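Local atomic coordinates of putative hydrolase (Bacteroides ovatus, PDB entry 4HBS), a protein that is of unknown function but is probably a hydrolase, perhaps acting on sugars, built as a five-bladed beta-propeller. Residues A[85-90]-A[390-395]. Numbering follows the deposited sequence.
Sequences ENRSRG and GSADFY
Two arginines of one beta-hairpin, Arg87 and Arg89, both stack a guanidinium face on Ala392, Arg87 over its CB and Arg89 over its CA. In this five-bladed beta-propeller the hairpin 82-93, carrying a G1 beta bulge at its turn, thus packs on a short 3-10 turn in the loop between strands 371-377 and 399-403. Arg87 grips Asp393 side-on, NE to OD2 at 3.1 Å and NH2 to OD1 at 2.8 Å, both on the syn side but out of the carboxylate plane. The guanidinium and carboxylate planes are turned 27° apart; NH1 reaches Arg51 O, and Asp393 OD1 also bridges to Arg396. An alanine in place of Arg87 would probably leave Asp393 without the side-on grip of NE and NH2, its OD1 still facing Arg396, and take the guanidinium away from over Ala392 CB. The backbones are joined by hydrogen bonds from Gly390 N to Asn86 O at 2.8 Å and from Ala392 N to Arg87 O at 3.1 Å. Arg89 NE and NH1 bond to Asn385 O and Asn56 OD1, whereas NH2 makes a weak bond to Ala392 O. Ser391 OG, between its backbone N and carbonyl carbon (chi1 56°), hydrogen-bonds to Ala388 O and accepts the N-H of Arg89, N to OG 3.1 Å.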
loop_
_atom_site.group_PDB
_atom_site.type_symbol
_atom_site.label_atom_id
_atom_site.label_comp_id
_atom_site.label_asym_id
_atom_site.label_seq_id
_atom_site.Cartn_x
_atom_site.Cartn_y
_atom_site.Cartn_z
ATOM N N GLU A 85 5.604 -6.825 -27.626
ATOM C CA GLU A 85 4.489 -6.372 -28.455
ATOM C C GLU A 85 3.120 -6.760 -27.841
ATOM O O GLU A 85 2.942 -7.899 -27.371
ATOM C CB GLU A 85 4.612 -6.968 -29.882
ATOM C CG GLU A 85 5.863 -6.529 -30.656
ATOM C CD GLU A 85 7.039 -7.508 -30.687
ATOM O OE1 GLU A 85 7.588 -7.826 -29.603
ATOM O OE2 GLU A 85 7.447 -7.906 -31.804
ATOM N N ASN A 86 2.167 -5.789 -27.843
ATOM C CA ASN A 86 0.793 -5.922 -27.321
ATOM C C ASN A 86 0.774 -6.237 -25.824
ATOM O O ASN A 86 -0.006 -7.071 -25.371
ATOM C CB ASN A 86 -0.025 -6.964 -28.104
ATOM C CG ASN A 86 -0.032 -6.733 -29.584
ATOM O OD1 ASN A 86 0.420 -7.579 -30.352
ATOM N ND2 ASN A 86 -0.559 -5.593 -30.022
ATOM N N ARG A 87 1.602 -5.525 -25.047
ATOM C CA ARG A 87 1.662 -5.684 -23.592
ATOM C C ARG A 87 1.761 -7.156 -23.184
ATOM O O ARG A 87 1.045 -7.594 -22.297
ATOM C CB ARG A 87 0.438 -5.009 -22.933
ATOM C CG ARG A 87 0.404 -3.502 -23.099
ATOM C CD ARG A 87 1.488 -2.811 -22.297
ATOM N NE ARG A 87 1.313 -3.010 -20.860
ATOM C CZ ARG A 87 2.252 -2.807 -19.934
ATOM N NH1 ARG A 87 3.475 -2.414 -20.286
ATOM N NH2 ARG A 87 1.979 -3.005 -18.646
ATOM N N SER A 88 2.637 -7.913 -23.852
ATOM C CA SER A 88 2.841 -9.325 -23.588
ATOM C C SER A 88 4.096 -9.435 -22.772
ATOM O O SER A 88 5.163 -9.156 -23.298
ATOM C CB SER A 88 2.941 -10.090 -24.905
ATOM O OG SER A 88 3.074 -11.487 -24.709
ATOM N N ARG A 89 3.989 -9.718 -21.463
ATOM C CA ARG A 89 5.170 -9.766 -20.599
ATOM C C ARG A 89 6.109 -10.894 -21.012
ATOM O O ARG A 89 5.661 -12.006 -21.274
ATOM C CB ARG A 89 4.767 -9.895 -19.126
ATOM C CG ARG A 89 5.936 -10.138 -18.119
ATOM C CD ARG A 89 5.699 -9.453 -16.778
ATOM N NE ARG A 89 4.311 -9.622 -16.332
ATOM C CZ ARG A 89 3.518 -8.681 -15.809
ATOM N NH1 ARG A 89 3.975 -7.445 -15.607
ATOM N NH2 ARG A 89 2.261 -8.969 -15.478
ATOM N N GLY A 90 7.399 -10.568 -21.079
ATOM C CA GLY A 90 8.455 -11.491 -21.463
ATOM C C GLY A 90 9.301 -11.907 -20.277
ATOM O O GLY A 90 8.761 -12.182 -19.200
ATOM N N GLY A 390 -1.594 -8.493 -23.626
ATOM C CA GLY A 390 -2.186 -7.896 -22.434
ATOM C C GLY A 390 -1.856 -8.540 -21.108
ATOM O O GLY A 390 -2.209 -7.983 -20.068
ATOM N N SER A 391 -1.144 -9.683 -21.109
ATOM C CA SER A 391 -0.746 -10.406 -19.890
ATOM C C SER A 391 -0.044 -9.523 -18.899
ATOM O O SER A 391 -0.179 -9.738 -17.687
ATOM C CB SER A 391 0.154 -11.581 -20.242
ATOM O OG SER A 391 1.283 -11.161 -20.978
ATOM N N ALA A 392 0.685 -8.501 -19.389
ATOM C CA ALA A 392 1.385 -7.564 -18.516
ATOM C C ALA A 392 0.454 -6.832 -17.516
ATOM O O ALA A 392 0.901 -6.482 -16.418
ATOM C CB ALA A 392 2.127 -6.526 -19.352
ATOM N N ASP A 393 -0.832 -6.616 -17.889
ATOM C CA ASP A 393 -1.745 -5.744 -17.154
ATOM C C ASP A 393 -2.737 -6.391 -16.136
ATOM O O ASP A 393 -3.661 -5.710 -15.667
ATOM C CB ASP A 393 -2.481 -4.894 -18.177
ATOM C CG ASP A 393 -1.557 -3.938 -18.902
ATOM O OD1 ASP A 393 -0.753 -3.251 -18.222
ATOM O OD2 ASP A 393 -1.562 -3.943 -20.150
ATOM N N PHE A 394 -2.468 -7.613 -15.681
ATOM C CA PHE A 394 -3.268 -8.180 -14.599
ATOM C C PHE A 394 -2.676 -7.713 -13.295
ATOM O O PHE A 394 -3.373 -7.237 -12.402
ATOM C CB PHE A 394 -3.256 -9.717 -14.641
ATOM C CG PHE A 394 -4.149 -10.321 -15.693
ATOM C CD1 PHE A 394 -5.531 -10.182 -15.618
ATOM C CD2 PHE A 394 -3.619 -11.094 -16.713
ATOM C CE1 PHE A 394 -6.364 -10.820 -16.533
ATOM C CE2 PHE A 394 -4.451 -11.682 -17.667
ATOM C CZ PHE A 394 -5.819 -11.542 -17.570
ATOM N N TYR A 395 -1.354 -7.856 -13.199
ATOM C CA TYR A 395 -0.581 -7.595 -12.019
ATOM C C TYR A 395 0.115 -6.228 -11.999
ATOM O O TYR A 395 1.340 -6.136 -12.051
ATOM C CB TYR A 395 0.435 -8.705 -11.915
ATOM C CG TYR A 395 0.997 -8.859 -10.537
ATOM C CD1 TYR A 395 0.196 -9.272 -9.481
ATOM C CD2 TYR A 395 2.342 -8.632 -10.289
ATOM C CE1 TYR A 395 0.708 -9.417 -8.207
ATOM C CE2 TYR A 395 2.872 -8.800 -9.024
ATOM C CZ TYR A 395 2.053 -9.210 -7.985
ATOM O OH TYR A 395 2.554 -9.428 -6.736
#